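Local atomic coordinates of uncharacterized protein (Pseudomonas aeruginosa PAO1, PDB entry 4R1D), a protein that probably acts as the immunity protein Tli4, binding the lipase effector Tle4 of the type VI secretion system so that the producing bacterium is protected from its own toxin. Residues 205-217 and 226-239. Sequence-based numbering, arbitrary orientation.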
ATOM      1  N   THR B 205      14.608  23.198  -6.878  1.00 25.20           N
ATOM      2  CA  THR B 205      14.904  22.950  -5.478  1.00 27.73           C
ATOM      3  C   THR B 205      16.329  22.448  -5.265  1.00 32.80           C
ATOM      4  O   THR B 205      16.964  22.776  -4.260  1.00 29.60           O
ATOM      5  CB  THR B 205      13.926  21.926  -4.883  1.00 29.48           C
ATOM      6  OG1 THR B 205      12.580  22.380  -5.079  1.00 32.48           O
ATOM      7  CG2 THR B 205      14.186  21.740  -3.403  1.00 35.61           C
ATOM      8  N   PHE B 206      16.824  21.651  -6.209  1.00 26.95           N
ATOM      9  CA  PHE B 206      18.108  20.967  -6.041  1.00 26.22           C
ATOM     10  C   PHE B 206      19.122  21.341  -7.120  1.00 25.33           C
ATOM     11  O   PHE B 206      18.964  20.978  -8.284  1.00 25.23           O
ATOM     12  CB  PHE B 206      17.908  19.445  -6.024  1.00 24.70           C
ATOM     13  CG  PHE B 206      16.912  18.973  -4.997  1.00 29.10           C
ATOM     14  CD1 PHE B 206      17.234  18.973  -3.647  1.00 26.10           C
ATOM     15  CD2 PHE B 206      15.652  18.533  -5.380  1.00 29.37           C
ATOM     16  CE1 PHE B 206      16.322  18.546  -2.696  1.00 33.47           C
ATOM     17  CE2 PHE B 206      14.735  18.097  -4.435  1.00 29.61           C
ATOM     18  CZ  PHE B 206      15.069  18.108  -3.091  1.00 33.77           C
ATOM     19  N   ALA B 207      20.175  22.052  -6.729  1.00 23.74           N
ATOM     20  CA  ALA B 207      21.200  22.465  -7.684  1.00 24.72           C
ATOM     21  C   ALA B 207      21.898  21.254  -8.288  1.00 24.52           C
ATOM     22  O   ALA B 207      22.447  21.329  -9.387  1.00 21.98           O
ATOM     23  CB  ALA B 207      22.217  23.382  -7.009  1.00 26.69           C
ATOM     24  N   GLY B 208      21.873  20.137  -7.568  1.00 21.05           N
ATOM     25  CA  GLY B 208      22.515  18.927  -8.045  1.00 19.64           C
ATOM     26  C   GLY B 208      21.720  18.156  -9.088  1.00 22.60           C
ATOM     27  O   GLY B 208      22.228  17.182  -9.644  1.00 21.05           O
ATOM     28  N   MET B 209      20.477  18.576  -9.340  1.00 22.03           N
ATOM     29  CA  MET B 209      19.627  17.947 -10.354  1.00 22.27           C
ATOM     30  C   MET B 209      19.856  18.593 -11.714  1.00 21.57           C
ATOM     31  O   MET B 209      20.068  19.802 -11.800  1.00 23.65           O
ATOM     32  CB  MET B 209      18.140  18.084  -9.991  1.00 19.92           C
ATOM     33  CG  MET B 209      17.635  17.106  -8.922  1.00 24.88           C
ATOM     34  SD  MET B 209      17.763  15.368  -9.398  1.00 25.48           S
ATOM     35  CE  MET B 209      19.388  14.965  -8.872  1.00 35.13           C
ATOM     36  N   GLU B 210      19.807  17.796 -12.776  1.00 20.10           N
ATOM     37  CA  GLU B 210      19.805  18.359 -14.118  1.00 22.74           C
ATOM     38  C   GLU B 210      19.003  17.511 -15.100  1.00 22.83           C
ATOM     39  O   GLU B 210      18.847  16.303 -14.919  1.00 19.88           O
ATOM     40  CB  GLU B 210      21.232  18.553 -14.633  1.00 25.95           C
ATOM     41  CG  GLU B 210      21.920  17.291 -15.085  1.00 28.43           C
ATOM     42  CD  GLU B 210      23.354  17.557 -15.539  1.00 29.16           C
ATOM     43  OE1 GLU B 210      24.280  17.219 -14.779  1.00 29.17           O
ATOM     44  OE2 GLU B 210      23.546  18.108 -16.641  1.00 31.90           O
ATOM     45  N   THR B 211      18.477  18.158 -16.132  1.00 20.10           N
ATOM     46  CA  THR B 211      17.830  17.432 -17.206  1.00 24.98           C
ATOM     47  C   THR B 211      18.862  17.135 -18.282  1.00 24.02           C
ATOM     48  O   THR B 211      19.497  18.045 -18.805  1.00 28.87           O
ATOM     49  CB  THR B 211      16.659  18.232 -17.796  1.00 28.43           C
ATOM     50  OG1 THR B 211      15.633  18.361 -16.802  1.00 23.25           O
ATOM     51  CG2 THR B 211      16.083  17.524 -19.014  1.00 23.32           C
ATOM     52  N   LEU B 212      19.040  15.860 -18.606  1.00 20.96           N
ATOM     53  CA  LEU B 212      19.984  15.482 -19.657  1.00 21.25           C
ATOM     54  C   LEU B 212      19.353  15.576 -21.034  1.00 24.91           C
ATOM     55  O   LEU B 212      20.039  15.837 -22.022  1.00 25.04           O
ATOM     56  CB  LEU B 212      20.533  14.068 -19.441  1.00 18.90           C
ATOM     57  CG  LEU B 212      21.304  13.800 -18.146  1.00 22.07           C
ATOM     58  CD1 LEU B 212      21.777  12.356 -18.076  1.00 19.53           C
ATOM     59  CD2 LEU B 212      22.481  14.758 -18.012  1.00 27.17           C
ATOM     60  N   ARG B 213      18.042  15.355 -21.099  1.00 21.24           N
ATOM     61  CA  ARG B 213      17.356  15.270 -22.370  1.00 20.00           C
ATOM     62  C   ARG B 213      15.851  15.335 -22.177  1.00 23.39           C
ATOM     63  O   ARG B 213      15.310  14.776 -21.221  1.00 21.83           O
ATOM     64  CB  ARG B 213      17.733  13.947 -23.051  1.00 28.25           C
ATOM     65  CG  ARG B 213      18.046  14.047 -24.521  1.00 33.78           C
ATOM     66  CD  ARG B 213      18.019  12.658 -25.161  1.00 25.93           C
ATOM     67  NE  ARG B 213      19.321  11.999 -25.189  1.00 25.43           N
ATOM     68  CZ  ARG B 213      19.484  10.707 -25.469  1.00 28.71           C
ATOM     69  NH1 ARG B 213      18.424   9.942 -25.711  1.00 23.03           N
ATOM     70  NH2 ARG B 213      20.700  10.172 -25.494  1.00 22.79           N
ATOM     71  N   LYS B 214      15.171  16.022 -23.084  1.00 25.88           N
ATOM     72  CA  LYS B 214      13.714  16.066 -23.062  1.00 25.12           C
ATOM     73  C   LYS B 214      13.196  16.282 -24.472  1.00 26.32           C
ATOM     74  O   LYS B 214      13.526  17.282 -25.108  1.00 27.77           O
ATOM     75  CB  LYS B 214      13.207  17.185 -22.145  1.00 23.82           C
ATOM     76  CG  LYS B 214      11.707  17.450 -22.289  1.00 28.92           C
ATOM     77  CD  LYS B 214      11.233  18.590 -21.397  1.00 28.52           C
ATOM     78  CE  LYS B 214       9.733  18.797 -21.548  1.00 33.99           C
ATOM     79  NZ  LYS B 214       9.258  20.047 -20.894  1.00 42.59           N
ATOM     80  N   GLY B 215      12.386  15.353 -24.964  1.00 23.57           N
ATOM     81  CA  GLY B 215      11.785  15.530 -26.271  1.00 23.92           C
ATOM     82  C   GLY B 215      11.355  14.229 -26.903  1.00 22.38           C
ATOM     83  O   GLY B 215      11.148  13.238 -26.212  1.00 23.07           O
ATOM     84  N   LYS B 216      11.227  14.234 -28.227  1.00 22.63           N
ATOM     85  CA  LYS B 216      10.788  13.048 -28.948  1.00 22.27           C
ATOM     86  C   LYS B 216      11.900  12.017 -29.070  1.00 21.43           C
ATOM     87  O   LYS B 216      13.077  12.363 -29.186  1.00 22.44           O
ATOM     88  CB  LYS B 216      10.271  13.429 -30.335  1.00 22.71           C
ATOM     89  CG  LYS B 216       9.195  14.492 -30.297  1.00 26.49           C
ATOM     90  CD  LYS B 216       8.496  14.622 -31.632  1.00 33.22           C
ATOM     91  CE  LYS B 216       7.344  15.611 -31.553  1.00 45.14           C
ATOM     92  NZ  LYS B 216       6.682  15.776 -32.884  1.00 54.62           N
ATOM     93  N   HIS B 217      11.510  10.746 -29.033  1.00 18.66           N
ATOM     94  CA  HIS B 217      12.435   9.635 -29.237  1.00 19.81           C
ATOM     95  C   HIS B 217      11.668   8.517 -29.915  1.00 18.88           C
ATOM     96  O   HIS B 217      11.349   7.501 -29.310  1.00 18.94           O
ATOM     97  CB  HIS B 217      13.050   9.153 -27.919  1.00 18.92           C
ATOM     98  CG  HIS B 217      14.129   8.128 -28.101  1.00 20.69           C
ATOM     99  ND1 HIS B 217      15.132   7.927 -27.176  1.00 19.88           N
ATOM    100  CD2 HIS B 217      14.360   7.248 -29.103  1.00 22.25           C
ATOM    101  CE1 HIS B 217      15.933   6.965 -27.602  1.00 20.47           C
ATOM    102  NE2 HIS B 217      15.489   6.539 -28.772  1.00 19.08           N
ATOM    103  N   GLU B 226      10.571  11.137 -24.484  1.00 16.54           N
ATOM    104  CA  GLU B 226      11.405  10.805 -23.335  1.00 19.49           C
ATOM    105  C   GLU B 226      11.764  12.022 -22.504  1.00 18.73           C
ATOM    106  O   GLU B 226      11.749  13.149 -22.983  1.00 17.51           O
ATOM    107  CB  GLU B 226      12.686  10.103 -23.792  1.00 17.33           C
ATOM    108  CG  GLU B 226      13.666  11.032 -24.462  1.00 19.97           C
ATOM    109  CD  GLU B 226      14.867  10.305 -25.040  1.00 18.48           C
ATOM    110  OE1 GLU B 226      15.052   9.099 -24.746  1.00 17.83           O
ATOM    111  OE2 GLU B 226      15.618  10.948 -25.798  1.00 20.96           O
ATOM    112  N   TYR B 227      12.119  11.763 -21.253  1.00 15.76           N
ATOM    113  CA  TYR B 227      12.508  12.793 -20.327  1.00 16.07           C
ATOM    114  C   TYR B 227      13.580  12.131 -19.486  1.00 15.24           C
ATOM    115  O   TYR B 227      13.331  11.103 -18.861  1.00 16.62           O
ATOM    116  CB  TYR B 227      11.297  13.182 -19.461  1.00 14.62           C
ATOM    117  CG  TYR B 227      11.302  14.612 -18.971  1.00 18.04           C
ATOM    118  CD1 TYR B 227      12.469  15.212 -18.526  1.00 18.65           C
ATOM    119  CD2 TYR B 227      10.136  15.362 -18.965  1.00 19.64           C
ATOM    120  CE1 TYR B 227      12.473  16.527 -18.074  1.00 21.17           C
ATOM    121  CE2 TYR B 227      10.129  16.678 -18.517  1.00 18.43           C
ATOM    122  CZ  TYR B 227      11.304  17.252 -18.072  1.00 24.94           C
ATOM    123  OH  TYR B 227      11.315  18.557 -17.629  1.00 24.29           O
ATOM    124  N   LEU B 228      14.782  12.694 -19.486  1.00 16.78           N
ATOM    125  CA  LEU B 228      15.923  12.040 -18.853  1.00 18.70           C
ATOM    126  C   LEU B 228      16.565  12.981 -17.847  1.00 18.67           C
ATOM    127  O   LEU B 228      17.003  14.073 -18.213  1.00 19.47           O
ATOM    128  CB  LEU B 228      16.975  11.672 -19.916  1.00 19.49           C
ATOM    129  CG  LEU B 228      16.911  10.330 -20.653  1.00 26.62           C
ATOM    130  CD1 LEU B 228      15.547  10.006 -21.211  1.00 21.65           C
ATOM    131  CD2 LEU B 228      17.958  10.302 -21.768  1.00 27.79           C
ATOM    132  N   VAL B 229      16.628  12.574 -16.583  1.00 17.49           N
ATOM    133  CA  VAL B 229      17.230  13.435 -15.576  1.00 18.33           C
ATOM    134  C   VAL B 229      18.317  12.697 -14.799  1.00 18.20           C
ATOM    135  O   VAL B 229      18.346  11.472 -14.763  1.00 20.23           O
ATOM    136  CB  VAL B 229      16.172  14.021 -14.608  1.00 21.55           C
ATOM    137  CG1 VAL B 229      15.033  14.679 -15.398  1.00 18.24           C
ATOM    138  CG2 VAL B 229      15.633  12.949 -13.685  1.00 17.70           C
ATOM    139  N   ALA B 230      19.229  13.454 -14.211  1.00 18.67           N
ATOM    140  CA  ALA B 230      20.266  12.871 -13.382  1.00 16.15           C
ATOM    141  C   ALA B 230      20.598  13.858 -12.280  1.00 20.77           C
ATOM    142  O   ALA B 230      20.342  15.058 -12.408  1.00 21.70           O
ATOM    143  CB  ALA B 230      21.497  12.552 -14.204  1.00 22.06           C
ATOM    144  N   GLY B 231      21.152  13.358 -11.185  1.00 20.11           N
ATOM    145  CA  GLY B 231      21.622  14.246 -10.149  1.00 23.13           C
ATOM    146  C   GLY B 231      22.599  13.661  -9.164  1.00 25.08           C
ATOM    147  O   GLY B 231      22.694  12.450  -8.997  1.00 25.81           O
ATOM    148  N   SER B 232      23.319  14.545  -8.489  1.00 20.90           N
ATOM    149  CA  SER B 232      24.353  14.122  -7.562  1.00 21.11           C
ATOM    150  C   SER B 232      24.110  14.679  -6.171  1.00 21.27           C
ATOM    151  O   SER B 232      23.786  15.849  -6.012  1.00 22.47           O
ATOM    152  CB  SER B 232      25.721  14.573  -8.066  1.00 23.88           C
ATOM    153  OG  SER B 232      26.086  13.846  -9.230  1.00 30.83           O
ATOM    154  N   ASP B 233      24.275  13.824  -5.173  1.00 21.85           N
ATOM    155  CA  ASP B 233      24.217  14.241  -3.774  1.00 27.57           C
ATOM    156  C   ASP B 233      24.913  13.186  -2.937  1.00 29.26           C
ATOM    157  O   ASP B 233      24.873  12.003  -3.265  1.00 28.99           O
ATOM    158  CB  ASP B 233      22.769  14.402  -3.307  1.00 27.46           C
ATOM    159  CG  ASP B 233      22.658  15.174  -2.002  1.00 34.08           C
ATOM    160  OD1 ASP B 233      21.619  15.051  -1.319  1.00 33.70           O
ATOM    161  OD2 ASP B 233      23.609  15.911  -1.659  1.00 30.59           O
ATOM    162  N   LYS B 234      25.557  13.611  -1.855  1.00 33.19           N
ATOM    163  CA  LYS B 234      26.223  12.669  -0.960  1.00 37.07           C
ATOM    164  C   LYS B 234      27.341  11.915  -1.667  1.00 37.16           C
ATOM    165  O   LYS B 234      27.755  10.844  -1.229  1.00 43.03           O
ATOM    166  CB  LYS B 234      25.215  11.661  -0.392  1.00 37.11           C
ATOM    167  CG  LYS B 234      24.024  12.293   0.302  1.00 38.07           C
ATOM    168  CD  LYS B 234      23.090  11.240   0.898  1.00 39.18           C
ATOM    169  CE  LYS B 234      21.840  11.899   1.468  1.00 44.75           C
ATOM    170  NZ  LYS B 234      20.819  10.930   1.963  1.00 47.04           N
ATOM    171  N   GLY B 235      27.833  12.470  -2.764  1.00 35.34           N
ATOM    172  CA  GLY B 235      28.915  11.832  -3.483  1.00 39.15           C
ATOM    173  C   GLY B 235      28.498  10.607  -4.274  1.00 39.08           C
ATOM    174  O   GLY B 235      29.331   9.759  -4.586  1.00 34.47           O
ATOM    175  N   GLN B 236      27.211  10.494  -4.591  1.00 33.37           N
ATOM    176  CA  GLN B 236      26.784   9.496  -5.568  1.00 31.25           C
ATOM    177  C   GLN B 236      25.841  10.116  -6.591  1.00 29.35           C
ATOM    178  O   GLN B 236      25.229  11.169  -6.346  1.00 28.02           O
ATOM    179  CB  GLN B 236      26.157   8.268  -4.904  1.00 34.57           C
ATOM    180  CG  GLN B 236      24.849   8.530  -4.192  1.00 34.79           C
ATOM    181  CD  GLN B 236      24.306   7.290  -3.494  1.00 40.25           C
ATOM    182  OE1 GLN B 236      23.627   6.462  -4.107  1.00 33.25           O
ATOM    183  NE2 GLN B 236      24.600   7.160  -2.204  1.00 39.36           N
ATOM    184  N   ARG B 237      25.742   9.469  -7.743  1.00 27.31           N
ATOM    185  CA  ARG B 237      24.938   9.987  -8.844  1.00 30.26           C
ATOM    186  C   ARG B 237      23.719   9.114  -9.088  1.00 28.74           C
ATOM    187  O   ARG B 237      23.827   7.887  -9.171  1.00 31.51           O
ATOM    188  CB  ARG B 237      25.767  10.071 -10.124  1.00 29.05           C
ATOM    189  CG  ARG B 237      25.064  10.785 -11.277  1.00 24.87           C
ATOM    190  CD  ARG B 237      26.019  11.763 -11.945  1.00 26.33           C
ATOM    191  NE  ARG B 237      25.428  12.520 -13.045  1.00 24.76           N
ATOM    192  CZ  ARG B 237      24.963  13.761 -12.939  1.00 23.32           C
ATOM    193  NH1 ARG B 237      24.985  14.393 -11.766  1.00 25.67           N
ATOM    194  NH2 ARG B 237      24.468  14.368 -14.006  1.00 23.51           N
ATOM    195  N   GLY B 238      22.563   9.756  -9.200  1.00 21.89           N
ATOM    196  CA  GLY B 238      21.324   9.070  -9.518  1.00 24.14           C
ATOM    197  C   GLY B 238      20.834   9.412 -10.916  1.00 17.69           C
ATOM    198  O   GLY B 238      21.260  10.396 -11.522  1.00 20.13           O
ATOM    199  N   TYR B 239      19.924   8.595 -11.429  1.00 17.59           N
ATOM    200  CA  TYR B 239      19.399   8.776 -12.767  1.00 19.50           C
ATOM    201  C   TYR B 239      17.928   8.412 -12.776  1.00 14.13           C
ATOM    202  O   TYR B 239      17.507   7.520 -12.046  1.00 17.36           O
ATOM    203  CB  TYR B 239      20.107   7.832 -13.736  1.00 16.96           C
ATOM    204  CG  TYR B 239      21.564   8.146 -13.968  1.00 20.26           C
ATOM    205  CD1 TYR B 239      21.942   9.106 -14.888  1.00 20.81           C
ATOM    206  CD2 TYR B 239      22.558   7.477 -13.269  1.00 23.81           C
ATOM    207  CE1 TYR B 239      23.277   9.403 -15.109  1.00 23.80           C
ATOM    208  CE2 TYR B 239      23.903   7.761 -13.481  1.00 20.54           C
ATOM    209  CZ  TYR B 239      24.253   8.723 -14.405  1.00 23.03           C
ATOM    210  OH  TYR B 239      25.581   9.015 -14.636  1.00 23.89           O
TER
HETATM  211  O   HOH W   1      24.056  17.184 -11.758  1.00 27.47           O
HETATM  212  O   HOH W   2      13.660  20.065 -17.843  1.00 32.83           O
HETATM  213  O   HOH W   3      14.824  13.443 -26.939  1.00 27.67           O
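E226 and R213 meet across an antiparallel beta hairpin, strand 209-214 against strand 226-233, in the C-terminal domain of this immunity protein. R213 NH1 forms an almost straight salt bridge with E226 OE2 (3.0 Å), in the guanidinium plane but tilted out of the carboxylate plane on its syn side. H217 ND1 donates to E226 OE1 at 2.7 Å from above the carboxylate, the imidazole standing nearly upright to it. Glutamate suits this buried place: its charge answers the arginine, and its two acceptor oxygens also take W288 NE1 (OE1) and a water (OE2). D289 of helix 281-292 forms a salt bridge with R213 NH2, and D293, just past that helix, a hydrogen bond with H217 NE2.

A classic bulge interrupts the pairing where L212 and R213 both face L228; L228 O accepts from L212 N and, weakly, from R213 N. Apolar L212 rests CD1 on A230 CB (3.9 Å), while L228 CD2 lies over one guanidinium face of R213.

On the face carrying T211 and V229, K214 has CG anti to the backbone N (chi1 169°) and a straight chain beyond, which lays its methylene CD over the Y227 ring, a CH-pi contact 3.9 Å from the centroid. K214 NZ forms a salt bridge and Y227 OH a hydrogen bond, both with D196 of helix 191-205.

Toward the D233-Q236 turn, R237 crosses E210 at about a right angle: NH2 forms salt bridges with E210 OE1 (3.0 Å), from above the carboxylate plane, and with D281, whereas NH1 donates to S232 OG and to a water that bridges to G208 O and E210 OE1.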